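Methylmalonate-semialdehyde dehydrogenase (Oceanimonas doudoroffii, PDB 4ZZ7) catalyses the NAD- and coenzyme A-dependent oxidation of methylmalonate semialdehyde to an acyl-CoA. Local coordinates at residues Gly227-Ala232 with Ala248-Ala252; His93-Asp99 with Gly277-Arg282. All blocks are in the same frame, centred on the assembly; numbering follows the deposited sequence.

Interaction 1. Residues Gly227-Ala232 with Ala248-Ala252; sequences GSTPIA and ALGGA. With NAD (nicotinamide-adenine-dinucleotide), chain M.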
ATOM      1  N   GLY A 227      29.781   2.551  -2.289  1.00 22.61           N
ATOM      2  CA  GLY A 227      31.158   2.786  -2.713  1.00 23.15           C
ATOM      3  C   GLY A 227      31.459   2.138  -4.052  1.00 23.28           C
ATOM      4  O   GLY A 227      30.564   2.009  -4.891  1.00 23.56           O
ATOM      5  N   SER A 228      32.722   1.772  -4.265  1.00 22.96           N
ATOM      6  CA  SER A 228      33.172   1.124  -5.516  1.00 22.29           C
ATOM      7  C   SER A 228      32.704  -0.337  -5.635  1.00 21.48           C
ATOM      8  O   SER A 228      32.459  -1.014  -4.634  1.00 19.03           O
ATOM      9  CB  SER A 228      34.693   1.176  -5.634  1.00 21.71           C
ATOM     10  OG  SER A 228      35.290   0.353  -4.645  1.00 21.28           O
ATOM     11  N   THR A 229      32.603  -0.810  -6.875  1.00 21.81           N
ATOM     12  CA  THR A 229      32.145  -2.179  -7.122  1.00 22.45           C
ATOM     13  C   THR A 229      33.079  -3.204  -6.483  1.00 22.27           C
ATOM     14  O   THR A 229      32.598  -4.111  -5.786  1.00 23.15           O
ATOM     15  CB  THR A 229      31.929  -2.463  -8.625  1.00 23.18           C
ATOM     16  OG1 THR A 229      30.809  -1.694  -9.092  1.00 25.11           O
ATOM     17  CG2 THR A 229      31.600  -3.916  -8.886  1.00 23.03           C
ATOM     18  N   PRO A 230      34.408  -3.066  -6.686  1.00 21.50           N
ATOM     19  CA  PRO A 230      35.309  -4.054  -6.066  1.00 21.05           C
ATOM     20  C   PRO A 230      35.058  -4.231  -4.573  1.00 21.20           C
ATOM     21  O   PRO A 230      34.858  -5.353  -4.124  1.00 21.29           O
ATOM     22  CB  PRO A 230      36.700  -3.502  -6.360  1.00 20.73           C
ATOM     23  CG  PRO A 230      36.515  -2.732  -7.629  1.00 21.09           C
ATOM     24  CD  PRO A 230      35.146  -2.123  -7.548  1.00 21.30           C
ATOM     25  N   ILE A 231      34.990  -3.125  -3.837  1.00 21.70           N
ATOM     26  CA  ILE A 231      34.763  -3.141  -2.374  1.00 21.77           C
ATOM     27  C   ILE A 231      33.319  -3.505  -2.013  1.00 21.45           C
ATOM     28  O   ILE A 231      33.081  -4.199  -1.034  1.00 20.84           O
ATOM     29  CB  ILE A 231      35.102  -1.771  -1.755  1.00 21.95           C
ATOM     30  CG1 ILE A 231      36.545  -1.372  -2.101  1.00 23.50           C
ATOM     31  CG2 ILE A 231      34.880  -1.761  -0.252  1.00 21.13           C
ATOM     32  CD1 ILE A 231      37.611  -2.398  -1.740  1.00 24.13           C
ATOM     33  N   ALA A 232      32.355  -3.030  -2.789  1.00 21.52           N
ATOM     34  CA  ALA A 232      30.964  -3.459  -2.598  1.00 22.88           C
ATOM     35  C   ALA A 232      30.858  -4.976  -2.613  1.00 22.94           C
ATOM     36  O   ALA A 232      30.209  -5.558  -1.733  1.00 21.37           O
ATOM     37  CB  ALA A 232      30.046  -2.876  -3.667  1.00 23.49           C
ATOM     38  N   ALA A 248      24.988  -3.588  -0.952  1.00 17.15           N
ATOM     39  CA  ALA A 248      26.193  -2.913  -1.336  1.00 17.57           C
ATOM     40  C   ALA A 248      26.038  -2.313  -2.713  1.00 18.46           C
ATOM     41  O   ALA A 248      25.866  -3.016  -3.704  1.00 18.19           O
ATOM     42  CB  ALA A 248      27.345  -3.879  -1.325  1.00 18.17           C
ATOM     43  N   LEU A 249      26.120  -0.995  -2.765  1.00 20.04           N
ATOM     44  CA  LEU A 249      26.041  -0.250  -4.008  1.00 20.64           C
ATOM     45  C   LEU A 249      27.443   0.102  -4.492  1.00 20.45           C
ATOM     46  O   LEU A 249      28.319   0.399  -3.695  1.00 18.97           O
ATOM     47  CB  LEU A 249      25.202   1.007  -3.800  1.00 21.00           C
ATOM     48  CG  LEU A 249      23.694   0.766  -3.720  1.00 20.73           C
ATOM     49  CD1 LEU A 249      23.319   0.088  -2.429  1.00 20.54           C
ATOM     50  CD2 LEU A 249      22.926   2.070  -3.834  1.00 21.62           C
ATOM     51  N   GLY A 250      27.604   0.107  -5.810  1.00 21.62           N
ATOM     52  CA  GLY A 250      28.906   0.061  -6.467  1.00 22.71           C
ATOM     53  C   GLY A 250      29.113   1.153  -7.500  1.00 23.91           C
ATOM     54  O   GLY A 250      28.526   2.219  -7.413  1.00 24.64           O
ATOM     55  N   GLY A 251      29.949   0.869  -8.493  1.00 24.73           N
ATOM     56  CA  GLY A 251      30.294   1.848  -9.516  1.00 25.99           C
ATOM     57  C   GLY A 251      29.280   2.045 -10.618  1.00 26.17           C
ATOM     58  O   GLY A 251      28.202   1.445 -10.606  1.00 27.18           O
ATOM     59  N   ALA A 252      29.654   2.876 -11.591  1.00 26.23           N
ATOM     60  CA  ALA A 252      28.735   3.308 -12.643  1.00 25.31           C
ATOM     61  C   ALA A 252      29.421   3.839 -13.914  1.00 24.65           C
ATOM     62  O   ALA A 252      30.501   4.406 -13.854  1.00 23.36           O
ATOM     63  CB  ALA A 252      27.828   4.363 -12.064  1.00 24.76           C
TER
HETATM   64  PA  NAD M 501      35.464   2.876  -1.869  1.00 47.36           P
HETATM   65  O1A NAD M 501      36.971   2.964  -1.641  1.00 46.29           O
HETATM   66  O2A NAD M 501      34.855   1.828  -2.784  1.00 43.25           O
HETATM   67  O5B NAD M 501      34.745   2.648  -0.432  1.00 46.00           O
HETATM   68  C5B NAD M 501      34.352   3.714   0.444  1.00 41.94           C
HETATM   69  C4B NAD M 501      34.260   3.244   1.896  1.00 38.73           C
HETATM   70  O4B NAD M 501      34.732   1.901   2.022  1.00 36.88           O
HETATM   71  C3B NAD M 501      35.098   4.074   2.863  1.00 37.46           C
HETATM   72  O3B NAD M 501      34.318   4.303   4.039  1.00 34.93           O
HETATM   73  C2B NAD M 501      36.356   3.244   3.109  1.00 37.53           C
HETATM   74  O2B NAD M 501      36.941   3.271   4.415  1.00 37.76           O
HETATM   75  C1B NAD M 501      35.899   1.821   2.848  1.00 37.65           C
HETATM   76  N9A NAD M 501      36.956   0.985   2.203  1.00 39.19           N
HETATM   77  C8A NAD M 501      37.822   1.385   1.226  1.00 38.74           C
HETATM   78  N7A NAD M 501      38.629   0.366   0.861  1.00 38.34           N
HETATM   79  C5A NAD M 501      38.296  -0.715   1.609  1.00 37.80           C
HETATM   80  C6A NAD M 501      38.776  -2.124   1.726  1.00 36.51           C
HETATM   81  N6A NAD M 501      39.786  -2.558   0.942  1.00 35.98           N
HETATM   82  N1A NAD M 501      38.163  -2.938   2.627  1.00 35.24           N
HETATM   83  C2A NAD M 501      37.143  -2.494   3.423  1.00 34.01           C
HETATM   84  N3A NAD M 501      36.647  -1.239   3.374  1.00 32.17           N
HETATM   85  C4A NAD M 501      37.181  -0.316   2.505  1.00 37.52           C
HETATM   86  O3  NAD M 501      34.913   4.344  -2.352  1.00 50.37           O
HETATM   87  PN  NAD M 501      35.661   5.803  -2.322  1.00 49.99           P
HETATM   88  O1N NAD M 501      35.790   6.330  -0.890  1.00 48.95           O
HETATM   89  O2N NAD M 501      36.871   5.882  -3.263  1.00 46.90           O
HETATM   90  O5D NAD M 501      34.449   6.568  -3.047  1.00 51.33           O
HETATM   91  C5D NAD M 501      34.280   6.470  -4.471  1.00 57.61           C
HETATM   92  C4D NAD M 501      33.281   5.395  -4.948  1.00 61.76           C
HETATM   93  O4D NAD M 501      31.909   5.610  -4.545  1.00 65.76           O
HETATM   94  C3D NAD M 501      33.242   5.342  -6.485  1.00 63.77           C
HETATM   95  O3D NAD M 501      33.957   4.203  -6.974  1.00 57.82           O
HETATM   96  C2D NAD M 501      31.761   5.310  -6.893  1.00 66.08           C
HETATM   97  O2D NAD M 501      31.494   4.300  -7.872  1.00 63.54           O
HETATM   98  C1D NAD M 501      31.062   5.060  -5.569  1.00 65.85           C
HETATM   99  N1N NAD M 501      29.703   5.581  -5.467  1.00 68.43           N
HETATM  100  C2N NAD M 501      28.705   4.705  -5.645  1.00 71.75           C
HETATM  101  C3N NAD M 501      27.378   5.113  -5.550  1.00 73.58           C
HETATM  102  C7N NAD M 501      26.214   4.178  -5.775  1.00 78.12           C
HETATM  103  O7N NAD M 501      26.077   3.482  -6.788  1.00 74.25           O
HETATM  104  N7N NAD M 501      25.290   4.170  -4.831  1.00 79.79           N
HETATM  105  C4N NAD M 501      27.106   6.439  -5.230  1.00 68.67           C
HETATM  106  C5N NAD M 501      28.147   7.337  -5.038  1.00 67.21           C
HETATM  107  C6N NAD M 501      29.459   6.873  -5.161  1.00 70.12           C

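Interaction 2. Residues His93-Asp99 with Gly277-Arg282; sequences HGKIAHD and GSSGER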
ATOM      1  N   HIS A  93      36.519  17.553   0.856  1.00 19.69           N
ATOM      2  CA  HIS A  93      36.177  17.074  -0.486  1.00 20.47           C
ATOM      3  C   HIS A  93      36.575  18.081  -1.596  1.00 22.48           C
ATOM      4  O   HIS A  93      37.087  17.681  -2.645  1.00 22.06           O
ATOM      5  CB  HIS A  93      34.679  16.825  -0.557  1.00 19.62           C
ATOM      6  CG  HIS A  93      34.204  16.318  -1.879  1.00 18.49           C
ATOM      7  ND1 HIS A  93      34.111  17.110  -2.997  1.00 18.17           N
ATOM      8  CD2 HIS A  93      33.742  15.105  -2.241  1.00 18.04           C
ATOM      9  CE1 HIS A  93      33.632  16.397  -3.996  1.00 18.55           C
ATOM     10  NE2 HIS A  93      33.393  15.178  -3.563  1.00 18.02           N
ATOM     11  N   GLY A  94      36.270  19.365  -1.374  1.00 24.32           N
ATOM     12  CA  GLY A  94      36.647  20.443  -2.279  1.00 26.54           C
ATOM     13  C   GLY A  94      35.511  21.098  -3.038  1.00 27.90           C
ATOM     14  O   GLY A  94      35.721  22.118  -3.731  1.00 27.44           O
ATOM     15  N   LYS A  95      34.306  20.538  -2.893  1.00 28.62           N
ATOM     16  CA  LYS A  95      33.163  20.949  -3.739  1.00 29.53           C
ATOM     17  C   LYS A  95      32.600  22.309  -3.352  1.00 29.35           C
ATOM     18  O   LYS A  95      32.617  22.692  -2.183  1.00 28.37           O
ATOM     19  CB  LYS A  95      32.046  19.890  -3.808  1.00 27.77           C
ATOM     20  CG  LYS A  95      31.377  19.538  -2.504  1.00 26.63           C
ATOM     21  CD  LYS A  95      30.176  18.628  -2.729  1.00 25.40           C
ATOM     22  CE  LYS A  95      30.558  17.193  -3.055  1.00 23.96           C
ATOM     23  NZ  LYS A  95      29.369  16.298  -3.054  1.00 23.32           N
ATOM     24  N   ILE A  96      32.105  23.040  -4.338  1.00 30.98           N
ATOM     25  CA  ILE A  96      31.860  24.452  -4.094  1.00 33.73           C
ATOM     26  C   ILE A  96      30.453  24.599  -3.490  1.00 32.61           C
ATOM     27  O   ILE A  96      29.639  23.683  -3.577  1.00 30.12           O
ATOM     28  CB  ILE A  96      32.232  25.387  -5.300  1.00 35.25           C
ATOM     29  CG1 ILE A  96      31.013  25.809  -6.105  1.00 39.12           C
ATOM     30  CG2 ILE A  96      33.356  24.809  -6.175  1.00 34.05           C
ATOM     31  CD1 ILE A  96      30.627  27.260  -5.852  1.00 42.66           C
ATOM     32  N   ALA A  97      30.222  25.731  -2.822  1.00 33.68           N
ATOM     33  CA  ALA A  97      28.989  26.001  -2.065  1.00 31.93           C
ATOM     34  C   ALA A  97      27.735  25.341  -2.646  1.00 32.11           C
ATOM     35  O   ALA A  97      27.083  24.554  -1.972  1.00 32.52           O
ATOM     36  CB  ALA A  97      28.775  27.496  -1.931  1.00 31.43           C
ATOM     37  N   HIS A  98      27.403  25.641  -3.895  1.00 31.89           N
ATOM     38  CA  HIS A  98      26.157  25.129  -4.481  1.00 29.98           C
ATOM     39  C   HIS A  98      26.086  23.599  -4.556  1.00 30.88           C
ATOM     40  O   HIS A  98      25.016  23.053  -4.325  1.00 33.91           O
ATOM     41  CB  HIS A  98      25.893  25.721  -5.866  1.00 28.56           C
ATOM     42  CG  HIS A  98      26.845  25.245  -6.911  1.00 27.08           C
ATOM     43  ND1 HIS A  98      27.940  25.978  -7.303  1.00 26.49           N
ATOM     44  CD2 HIS A  98      26.891  24.096  -7.618  1.00 26.03           C
ATOM     45  CE1 HIS A  98      28.606  25.313  -8.226  1.00 25.50           C
ATOM     46  NE2 HIS A  98      28.001  24.161  -8.423  1.00 25.34           N
ATOM     47  N   ASP A  99      27.185  22.912  -4.881  1.00 30.30           N
ATOM     48  CA  ASP A  99      27.183  21.441  -4.898  1.00 30.10           C
ATOM     49  C   ASP A  99      27.040  20.893  -3.494  1.00 28.52           C
ATOM     50  O   ASP A  99      26.391  19.885  -3.300  1.00 28.92           O
ATOM     51  CB  ASP A  99      28.454  20.842  -5.513  1.00 32.73           C
ATOM     52  CG  ASP A  99      28.355  20.646  -7.017  1.00 36.01           C
ATOM     53  OD1 ASP A  99      27.371  20.019  -7.479  1.00 36.72           O
ATOM     54  OD2 ASP A  99      29.291  21.087  -7.741  1.00 41.00           O
ATOM     55  N   GLY A 277      29.658  18.410 -13.000  1.00 21.42           N
ATOM     56  CA  GLY A 277      29.240  18.737 -11.644  1.00 21.62           C
ATOM     57  C   GLY A 277      29.967  17.867 -10.655  1.00 21.63           C
ATOM     58  O   GLY A 277      30.367  16.741 -10.974  1.00 20.87           O
ATOM     59  N   SER A 278      30.179  18.413  -9.464  1.00 22.27           N
ATOM     60  CA  SER A 278      30.997  17.761  -8.437  1.00 22.69           C
ATOM     61  C   SER A 278      32.246  17.098  -9.055  1.00 22.97           C
ATOM     62  O   SER A 278      32.653  16.002  -8.641  1.00 23.07           O
ATOM     63  CB  SER A 278      30.157  16.762  -7.603  1.00 22.82           C
ATOM     64  OG  SER A 278      29.102  17.411  -6.898  1.00 22.95           O
ATOM     65  N   SER A 279      32.832  17.783 -10.044  1.00 23.24           N
ATOM     66  CA  SER A 279      34.059  17.365 -10.730  1.00 23.72           C
ATOM     67  C   SER A 279      33.961  15.945 -11.291  1.00 24.83           C
ATOM     68  O   SER A 279      34.954  15.214 -11.311  1.00 24.41           O
ATOM     69  CB  SER A 279      35.260  17.483  -9.791  1.00 24.16           C
ATOM     70  OG  SER A 279      35.187  18.677  -9.023  1.00 25.93           O
ATOM     71  N   GLY A 280      32.756  15.562 -11.734  1.00 25.67           N
ATOM     72  CA  GLY A 280      32.455  14.199 -12.191  1.00 25.30           C
ATOM     73  C   GLY A 280      32.534  13.064 -11.165  1.00 26.02           C
ATOM     74  O   GLY A 280      32.380  11.897 -11.527  1.00 26.85           O
ATOM     75  N   GLU A 281      32.750  13.391  -9.890  1.00 26.71           N
ATOM     76  CA  GLU A 281      33.020  12.408  -8.830  1.00 27.02           C
ATOM     77  C   GLU A 281      31.710  12.046  -8.179  1.00 27.60           C
ATOM     78  O   GLU A 281      31.444  12.407  -7.039  1.00 26.23           O
ATOM     79  CB  GLU A 281      33.945  13.002  -7.760  1.00 27.84           C
ATOM     80  CG  GLU A 281      35.385  13.307  -8.158  1.00 27.01           C
ATOM     81  CD  GLU A 281      36.156  13.922  -7.002  1.00 26.52           C
ATOM     82  OE1 GLU A 281      35.642  14.886  -6.412  1.00 24.85           O
ATOM     83  OE2 GLU A 281      37.260  13.437  -6.662  1.00 28.00           O
ATOM     84  N   ARG A 282      30.892  11.345  -8.942  1.00 30.71           N
ATOM     85  CA  ARG A 282      29.480  11.148  -8.637  1.00 32.47           C
ATOM     86  C   ARG A 282      29.103   9.820  -9.298  1.00 32.69           C
ATOM     87  O   ARG A 282      29.445   9.558 -10.458  1.00 30.19           O
ATOM     88  CB  ARG A 282      28.637  12.352  -9.168  1.00 35.40           C
ATOM     89  CG  ARG A 282      27.209  12.502  -8.619  1.00 39.10           C
ATOM     90  CD  ARG A 282      26.714  13.949  -8.455  1.00 41.47           C
ATOM     91  NE  ARG A 282      26.489  14.650  -9.716  1.00 45.61           N
ATOM     92  CZ  ARG A 282      26.365  15.981  -9.866  1.00 47.79           C
ATOM     93  NH1 ARG A 282      26.443  16.823  -8.831  1.00 46.62           N
ATOM     94  NH2 ARG A 282      26.181  16.490 -11.087  1.00 46.88           N
TER
HETATM   95  O   HOH W   1      37.224  16.133  -4.667  1.00 13.92           O

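Interaction 1. Residues Gly227-Ala232 with Ala248-Ala252
Gly-227 and Leu-249 join the loop leading into helix 229-241 to the end of strand 245-249 through a backbone hydrogen bond, Gly-227 N to Leu-249 O at 3.0 Å, with a CA-H...O contact from Gly-250 CA to Gly-227 O beside it. One turn into the helix, Ala-232 CB meets Ala-248 CB at 3.7 Å. Thr-229 grips the backbone of Gly-250 and Gly-251: with OG1 anti to its own carbonyl carbon (chi1 -68°), the hydroxyl receives the N-H of Gly-251 at 2.8 Å, nearly straight at 163°, and is also hydrogen-bonded to Arg-457 O. Ser-228, the N-cap residue, gives its backbone N to NAD O2A at 2.6 Å. Ile-231 lies over one face of the adenine, CG2 near C4A of NAD (3.9 Å) and CD1 by the amino group N6A. Replacing Ile-231 with alanine would probably uncover that face of the adenine and leave the base freer to shift. Within this Rossmann-type beta-alpha-beta unit, the N-terminal end of helix 229-241 thus faces the dinucleotide's phosphate, where backbone N-H and helix dipole probably offset its negative charge, while the Ile-231 side chain packs on the base.

Interaction 2. Residues His93-Asp99 with Gly277-Arg282
Asp-99 reaches from the first turn of helix 97-115 to Ser-278, and its side chain can be followed atom by atom. CB comes within 3.8 Å of Ser-278 OG, so the hydroxyl already lies alongside the root of the chain, and CG lies 3.3 Å from the same Ser-278 OG. The carboxylate then divides its work. OD1 accepts a weak hydrogen bond from Ser-278 OG at 3.2 Å, and OD2 a weak one from Ser-278 N at 3.3 Å, so both oxygens are engaged by a single serine. OD1 also forms a long salt bridge to Arg-282 NH1, 3.6 Å away, approaching the guanidinium at its edge and near its plane, although the two planar groups are turned 66° apart.

A second set of contacts runs through His-93 and Glu-281. The two side chains run antiparallel alongside each other, ring and carboxylate planes 65° apart, and Glu-281 OE1 stands 3.5 Å from His-93 CE1, oblique to the ring. A water bridges the backbone O of His-93, at 2.6 Å, and Glu-281 OE1, at 2.7 Å; the other carboxylate oxygen, OE2, is held by Ile-327 N. Lys-95 lays CE over one face of the imidazole, near its rim. The bend at chi3 (75°) swings its NZ toward the serine side, but the ammonium finds its stronger partners in Glu-103 and Asn-152 O.

Segment 277-282 is an irregular loop between helix 264-276 and strand 286-292, with Glu-281 at the centre of an inverse gamma turn, and it runs directly into Cys-283, which contacts NAD. These polar contacts tie the start of helix 97-115 to the loop bearing the cysteine of the aldehyde dehydrogenase active-site signature, probably the nucleophile, as in relatives.

The two contacts approach the bound NAD by different elements of the fold. Interaction 1 belongs to the Rossmann-type unit and touches the cofactor itself, whereas interaction 2 stands farther off, the side chain of Arg-282 being about 6 Å from NAD. Their centres lie 20 Å apart and their nearest atoms about 6 Å. Cys-283 is near both: its side chain is about 5 Å from that of Arg-282 and about 6 Å from Gly-251, which is also about 4 Å from the side chain of Glu-385. Glu-281 lies about 4 Å, side chain to side chain, from the NAD-binding Phe-151. The two contacts thus border the same site from different parts of the fold.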